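Local coordinates for flagellar regulatory protein C (Vibrio cholerae, PDB 4QHS) that probably uses ATP binding and hydrolysis in a heptameric AAA+ ring to activate sigma-54-dependent transcription of flagellar genes, at residues L188-L202 with L225-D238. Residues are numbered along the deposited sequence; the frame is centred on the assembly and turned at random.
Sequences LCERKDDIEPLANHL and LLNYPWPGNVRELD
L188 meets N233 through its backbone: L188 N donates to N233 OD1 at 2.6 Å; the 172° N-H...O angle makes the bond nearly straight, and L188 N arrives almost head-on to the side-chain carbonyl of N233. L188 CB packs on W230 CB at 4.0 Å, while CD2 extends to the backbone at N233 and V234. A water accepts from C189 N and has P229 O, among other acceptors, within hydrogen-bonding range, so it probably links the two segments. R191 is tied to its own segment, its NH1 bonding D194 OD2 within the guanidinium plane as part of a salt bridge; L188 CD1 lies over the centre of that guanidinium. Helix 195-208, part of the AAA+ lid domain, then takes over the packing against the sensor II segment (the WPGNVREL sequence), where R235 hydrogen-bonds through its backbone with G48 of the P-loop; the contact thus adjoins the probable nucleotide-binding loop. I195 CB meets L226 CD2 at 3.8 Å and its CD1 reaches the pyrrole side of W230, whose NE1 donates to L225 O, bonding the indole to the end of helix 219-226. The axes of 195-202 and 233-238 cross at -48°, and L237 enters as a knob among I195, L198, A199 and L202. Its chi1 of 174° swings CG toward the other helix, and L237 CD2 comes to 4.1 Å from L198 CD2. L198 CD2 also touches both V234 methyls, and L202 CD1 packs against L237 CG at 4.0 Å.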
loop_
_atom_site.group_PDB
_atom_site.type_symbol
_atom_site.label_atom_id
_atom_site.label_comp_id
_atom_site.label_asym_id
_atom_site.label_seq_id
_atom_site.Cartn_x
_atom_site.Cartn_y
_atom_site.Cartn_z
ATOM N N LEU A 188 -38.709 -14.985 20.486
ATOM C CA LEU A 188 -39.833 -15.893 20.513
ATOM C C LEU A 188 -39.913 -16.788 21.736
ATOM O O LEU A 188 -40.967 -17.016 22.258
ATOM C CB LEU A 188 -39.811 -16.749 19.271
ATOM C CG LEU A 188 -41.138 -17.011 18.610
ATOM C CD1 LEU A 188 -42.005 -15.872 18.919
ATOM C CD2 LEU A 188 -40.973 -17.169 17.136
ATOM N N CYS A 189 -38.797 -17.316 22.180
ATOM C CA CYS A 189 -38.812 -18.238 23.282
ATOM C C CYS A 189 -39.160 -17.539 24.565
ATOM O O CYS A 189 -39.362 -18.162 25.585
ATOM C CB CYS A 189 -37.465 -18.912 23.428
ATOM S SG CYS A 189 -36.186 -17.866 24.023
ATOM N N GLU A 190 -39.232 -16.226 24.506
ATOM C CA GLU A 190 -39.523 -15.442 25.681
ATOM C C GLU A 190 -40.954 -14.986 25.626
ATOM O O GLU A 190 -41.396 -14.217 26.446
ATOM C CB GLU A 190 -38.572 -14.257 25.778
ATOM C CG GLU A 190 -37.140 -14.680 25.913
ATOM C CD GLU A 190 -36.215 -13.552 26.246
ATOM O OE1 GLU A 190 -36.655 -12.594 26.881
ATOM O OE2 GLU A 190 -35.029 -13.628 25.891
ATOM N N ARG A 191 -41.685 -15.479 24.646
ATOM C CA ARG A 191 -43.091 -15.186 24.566
ATOM C C ARG A 191 -43.827 -16.327 23.920
ATOM O O ARG A 191 -44.521 -16.170 22.952
ATOM C CB ARG A 191 -43.316 -13.909 23.804
ATOM C CG ARG A 191 -42.489 -13.763 22.584
ATOM C CD ARG A 191 -42.969 -12.610 21.793
ATOM N NE ARG A 191 -42.181 -12.417 20.603
ATOM C CZ ARG A 191 -42.692 -12.198 19.408
ATOM N NH1 ARG A 191 -43.991 -12.141 19.240
ATOM N NH2 ARG A 191 -41.887 -12.047 18.380
ATOM N N LYS A 192 -43.661 -17.496 24.490
ATOM C CA LYS A 192 -44.152 -18.707 23.906
ATOM C C LYS A 192 -45.594 -18.617 23.501
ATOM O O LYS A 192 -46.007 -19.283 22.602
ATOM C CB LYS A 192 -43.945 -19.859 24.876
ATOM C CG LYS A 192 -42.679 -20.663 24.640
ATOM C CD LYS A 192 -42.257 -21.443 25.865
ATOM C CE LYS A 192 -40.975 -22.190 25.620
ATOM N NZ LYS A 192 -40.890 -23.423 26.436
ATOM N N ASP A 193 -46.354 -17.780 24.174
ATOM C CA ASP A 193 -47.786 -17.726 23.963
ATOM C C ASP A 193 -48.154 -17.055 22.684
ATOM O O ASP A 193 -49.312 -16.893 22.399
ATOM C CB ASP A 193 -48.484 -17.000 25.101
ATOM C CG ASP A 193 -48.776 -17.891 26.277
ATOM O OD1 ASP A 193 -48.985 -19.093 26.108
ATOM O OD2 ASP A 193 -48.803 -17.380 27.393
ATOM N N ASP A 194 -47.162 -16.644 21.919
ATOM C CA ASP A 194 -47.418 -15.936 20.682
ATOM C C ASP A 194 -47.321 -16.877 19.510
ATOM O O ASP A 194 -47.887 -16.649 18.474
ATOM C CB ASP A 194 -46.426 -14.795 20.511
ATOM C CG ASP A 194 -46.806 -13.571 21.279
ATOM O OD1 ASP A 194 -47.963 -13.456 21.680
ATOM O OD2 ASP A 194 -45.950 -12.712 21.494
ATOM N N ILE A 195 -46.598 -17.954 19.726
ATOM C CA ILE A 195 -46.267 -18.934 18.717
ATOM C C ILE A 195 -47.446 -19.537 17.966
ATOM O O ILE A 195 -47.547 -19.409 16.771
ATOM C CB ILE A 195 -45.428 -20.010 19.346
ATOM C CG1 ILE A 195 -44.045 -19.470 19.616
ATOM C CG2 ILE A 195 -45.295 -21.163 18.464
ATOM C CD1 ILE A 195 -43.311 -20.230 20.616
ATOM N N GLU A 196 -48.355 -20.177 18.666
ATOM C CA GLU A 196 -49.509 -20.718 18.008
ATOM C C GLU A 196 -50.320 -19.682 17.266
ATOM O O GLU A 196 -50.744 -19.917 16.177
ATOM C CB GLU A 196 -50.369 -21.529 18.965
ATOM C CG GLU A 196 -51.735 -21.853 18.429
ATOM C CD GLU A 196 -52.439 -22.911 19.223
ATOM O OE1 GLU A 196 -51.981 -23.220 20.322
ATOM O OE2 GLU A 196 -53.445 -23.448 18.747
ATOM N N PRO A 197 -50.543 -18.525 17.847
ATOM C CA PRO A 197 -51.311 -17.504 17.149
ATOM C C PRO A 197 -50.589 -17.015 15.907
ATOM O O PRO A 197 -51.207 -16.729 14.905
ATOM C CB PRO A 197 -51.397 -16.387 18.166
ATOM C CG PRO A 197 -51.146 -16.988 19.435
ATOM C CD PRO A 197 -50.535 -18.309 19.293
ATOM N N LEU A 198 -49.274 -16.918 15.988
ATOM C CA LEU A 198 -48.471 -16.522 14.849
ATOM C C LEU A 198 -48.467 -17.609 13.792
ATOM O O LEU A 198 -48.672 -17.350 12.638
ATOM C CB LEU A 198 -47.049 -16.189 15.293
ATOM C CG LEU A 198 -46.189 -15.404 14.323
ATOM C CD1 LEU A 198 -46.880 -14.200 13.822
ATOM C CD2 LEU A 198 -44.926 -15.033 14.990
ATOM N N ALA A 199 -48.249 -18.832 14.222
ATOM C CA ALA A 199 -48.234 -19.965 13.326
ATOM C C ALA A 199 -49.447 -20.023 12.429
ATOM O O ALA A 199 -49.333 -20.076 11.238
ATOM C CB ALA A 199 -48.119 -21.215 14.115
ATOM N N ASN A 200 -50.623 -20.014 13.020
ATOM C CA ASN A 200 -51.829 -20.094 12.247
ATOM C C ASN A 200 -51.922 -18.960 11.268
ATOM O O ASN A 200 -52.352 -19.127 10.160
ATOM C CB ASN A 200 -53.040 -20.122 13.168
ATOM C CG ASN A 200 -53.316 -21.485 13.717
ATOM O OD1 ASN A 200 -53.649 -22.388 12.995
ATOM N ND2 ASN A 200 -53.194 -21.633 15.000
ATOM N N HIS A 201 -51.511 -17.788 11.687
ATOM C CA HIS A 201 -51.577 -16.645 10.810
ATOM C C HIS A 201 -50.785 -16.903 9.552
ATOM O O HIS A 201 -51.199 -16.575 8.458
ATOM C CB HIS A 201 -51.047 -15.408 11.513
ATOM C CG HIS A 201 -51.401 -14.136 10.822
ATOM N ND1 HIS A 201 -50.607 -13.571 9.856
ATOM C CD2 HIS A 201 -52.476 -13.329 10.943
ATOM C CE1 HIS A 201 -51.174 -12.469 9.414
ATOM N NE2 HIS A 201 -52.307 -12.296 10.063
ATOM N N LEU A 202 -49.627 -17.504 9.731
ATOM C CA LEU A 202 -48.762 -17.838 8.630
ATOM C C LEU A 202 -49.468 -18.792 7.723
ATOM O O LEU A 202 -49.459 -18.646 6.521
ATOM C CB LEU A 202 -47.500 -18.467 9.145
ATOM C CG LEU A 202 -46.578 -17.460 9.771
ATOM C CD1 LEU A 202 -45.536 -18.144 10.550
ATOM C CD2 LEU A 202 -45.980 -16.672 8.691
ATOM N N LEU A 225 -44.163 -27.483 18.267
ATOM C CA LEU A 225 -43.831 -26.086 17.968
ATOM C C LEU A 225 -43.556 -25.268 19.251
ATOM O O LEU A 225 -42.642 -24.442 19.277
ATOM C CB LEU A 225 -44.958 -25.417 17.162
ATOM C CG LEU A 225 -45.033 -25.398 15.621
ATOM C CD1 LEU A 225 -43.661 -25.460 14.931
ATOM C CD2 LEU A 225 -45.954 -26.442 15.059
ATOM N N LEU A 226 -44.326 -25.484 20.303
ATOM C CA LEU A 226 -44.184 -24.687 21.500
ATOM C C LEU A 226 -42.938 -24.981 22.274
ATOM O O LEU A 226 -42.465 -24.157 22.979
ATOM C CB LEU A 226 -45.366 -24.879 22.411
ATOM C CG LEU A 226 -46.665 -24.289 21.914
ATOM C CD1 LEU A 226 -47.719 -24.510 22.918
ATOM C CD2 LEU A 226 -46.507 -22.838 21.691
ATOM N N ASN A 227 -42.413 -26.174 22.147
ATOM C CA ASN A 227 -41.314 -26.584 22.979
ATOM C C ASN A 227 -39.977 -26.466 22.299
ATOM O O ASN A 227 -39.036 -27.106 22.691
ATOM C CB ASN A 227 -41.500 -28.031 23.439
ATOM C CG ASN A 227 -42.343 -28.153 24.706
ATOM O OD1 ASN A 227 -41.839 -28.053 25.812
ATOM N ND2 ASN A 227 -43.621 -28.386 24.535
ATOM N N TYR A 228 -39.887 -25.665 21.265
ATOM C CA TYR A 228 -38.644 -25.523 20.573
ATOM C C TYR A 228 -38.182 -24.140 20.881
ATOM O O TYR A 228 -38.972 -23.227 20.858
ATOM C CB TYR A 228 -38.880 -25.689 19.092
ATOM C CG TYR A 228 -37.678 -25.463 18.239
ATOM C CD1 TYR A 228 -36.574 -26.239 18.371
ATOM C CD2 TYR A 228 -37.664 -24.479 17.291
ATOM C CE1 TYR A 228 -35.488 -26.043 17.600
ATOM C CE2 TYR A 228 -36.575 -24.280 16.512
ATOM C CZ TYR A 228 -35.488 -25.064 16.669
ATOM O OH TYR A 228 -34.401 -24.884 15.906
ATOM N N PRO A 229 -36.911 -23.979 21.191
ATOM C CA PRO A 229 -36.399 -22.682 21.631
ATOM C C PRO A 229 -36.335 -21.587 20.575
ATOM O O PRO A 229 -36.081 -20.463 20.919
ATOM C CB PRO A 229 -35.015 -23.017 22.146
ATOM C CG PRO A 229 -34.711 -24.271 21.621
ATOM C CD PRO A 229 -35.929 -25.031 21.408
ATOM N N TRP A 230 -36.583 -21.908 19.322
ATOM C CA TRP A 230 -36.604 -20.932 18.238
ATOM C C TRP A 230 -35.409 -20.009 18.117
ATOM O O TRP A 230 -35.543 -18.826 18.130
ATOM C CB TRP A 230 -37.891 -20.149 18.237
ATOM C CG TRP A 230 -38.996 -21.029 18.023
ATOM C CD1 TRP A 230 -39.883 -21.433 18.931
ATOM C CD2 TRP A 230 -39.330 -21.689 16.816
ATOM N NE1 TRP A 230 -40.760 -22.289 18.383
ATOM C CE2 TRP A 230 -40.444 -22.469 17.074
ATOM C CE3 TRP A 230 -38.792 -21.691 15.541
ATOM C CZ2 TRP A 230 -41.038 -23.232 16.119
ATOM C CZ3 TRP A 230 -39.365 -22.443 14.607
ATOM C CH2 TRP A 230 -40.486 -23.206 14.883
ATOM N N PRO A 231 -34.239 -20.578 17.954
ATOM C CA PRO A 231 -33.035 -19.798 17.743
ATOM C C PRO A 231 -33.172 -18.761 16.647
ATOM O O PRO A 231 -32.585 -17.723 16.757
ATOM C CB PRO A 231 -32.016 -20.850 17.344
ATOM C CG PRO A 231 -32.738 -22.099 17.232
ATOM C CD PRO A 231 -33.953 -22.002 18.000
ATOM N N GLY A 232 -33.948 -19.033 15.621
ATOM C CA GLY A 232 -34.118 -18.083 14.554
ATOM C C GLY A 232 -35.392 -17.292 14.595
ATOM O O GLY A 232 -35.774 -16.690 13.627
ATOM N N ASN A 233 -36.049 -17.301 15.733
ATOM C CA ASN A 233 -37.276 -16.565 15.902
ATOM C C ASN A 233 -38.300 -16.703 14.795
ATOM O O ASN A 233 -38.535 -17.784 14.317
ATOM C CB ASN A 233 -36.971 -15.121 16.185
ATOM C CG ASN A 233 -36.369 -14.941 17.524
ATOM O OD1 ASN A 233 -37.062 -14.968 18.515
ATOM N ND2 ASN A 233 -35.076 -14.796 17.574
ATOM N N VAL A 234 -38.929 -15.610 14.423
ATOM C CA VAL A 234 -40.035 -15.653 13.497
ATOM C C VAL A 234 -39.665 -16.138 12.118
ATOM O O VAL A 234 -40.426 -16.781 11.462
ATOM C CB VAL A 234 -40.697 -14.303 13.397
ATOM C CG1 VAL A 234 -41.835 -14.343 12.462
ATOM C CG2 VAL A 234 -41.178 -13.907 14.728
ATOM N N ARG A 235 -38.460 -15.858 11.679
ATOM C CA ARG A 235 -38.050 -16.279 10.365
ATOM C C ARG A 235 -37.906 -17.759 10.290
ATOM O O ARG A 235 -38.132 -18.339 9.275
ATOM C CB ARG A 235 -36.729 -15.635 9.978
ATOM C CG ARG A 235 -36.842 -14.197 9.652
ATOM C CD ARG A 235 -35.763 -13.772 8.738
ATOM N NE ARG A 235 -34.511 -13.650 9.430
ATOM C CZ ARG A 235 -33.828 -12.527 9.529
ATOM N NH1 ARG A 235 -34.279 -11.419 8.997
ATOM N NH2 ARG A 235 -32.694 -12.519 10.172
ATOM N N GLU A 236 -37.496 -18.354 11.390
ATOM C CA GLU A 236 -37.337 -19.776 11.461
ATOM C C GLU A 236 -38.709 -20.379 11.462
ATOM O O GLU A 236 -38.932 -21.362 10.833
ATOM C CB GLU A 236 -36.565 -20.182 12.701
ATOM C CG GLU A 236 -36.299 -21.640 12.802
ATOM C CD GLU A 236 -35.398 -22.014 13.954
ATOM O OE1 GLU A 236 -35.304 -21.286 14.927
ATOM O OE2 GLU A 236 -34.771 -23.057 13.899
ATOM N N LEU A 237 -39.633 -19.755 12.156
ATOM C CA LEU A 237 -40.971 -20.284 12.275
ATOM C C LEU A 237 -41.628 -20.253 10.932
ATOM O O LEU A 237 -42.269 -21.189 10.536
ATOM C CB LEU A 237 -41.785 -19.503 13.290
ATOM C CG LEU A 237 -43.254 -19.849 13.412
ATOM C CD1 LEU A 237 -43.389 -21.249 13.886
ATOM C CD2 LEU A 237 -43.921 -18.951 14.371
ATOM N N ASP A 238 -41.430 -19.166 10.228
ATOM C CA ASP A 238 -41.969 -19.042 8.914
ATOM C C ASP A 238 -41.476 -20.187 8.080
ATOM O O ASP A 238 -42.232 -20.798 7.384
ATOM C CB ASP A 238 -41.578 -17.727 8.288
ATOM C CG ASP A 238 -42.673 -17.135 7.476
ATOM O OD1 ASP A 238 -43.163 -17.799 6.569
ATOM O OD2 ASP A 238 -43.059 -15.996 7.732
HETATM O O HOH W 1 -36.445 -17.511 20.704
#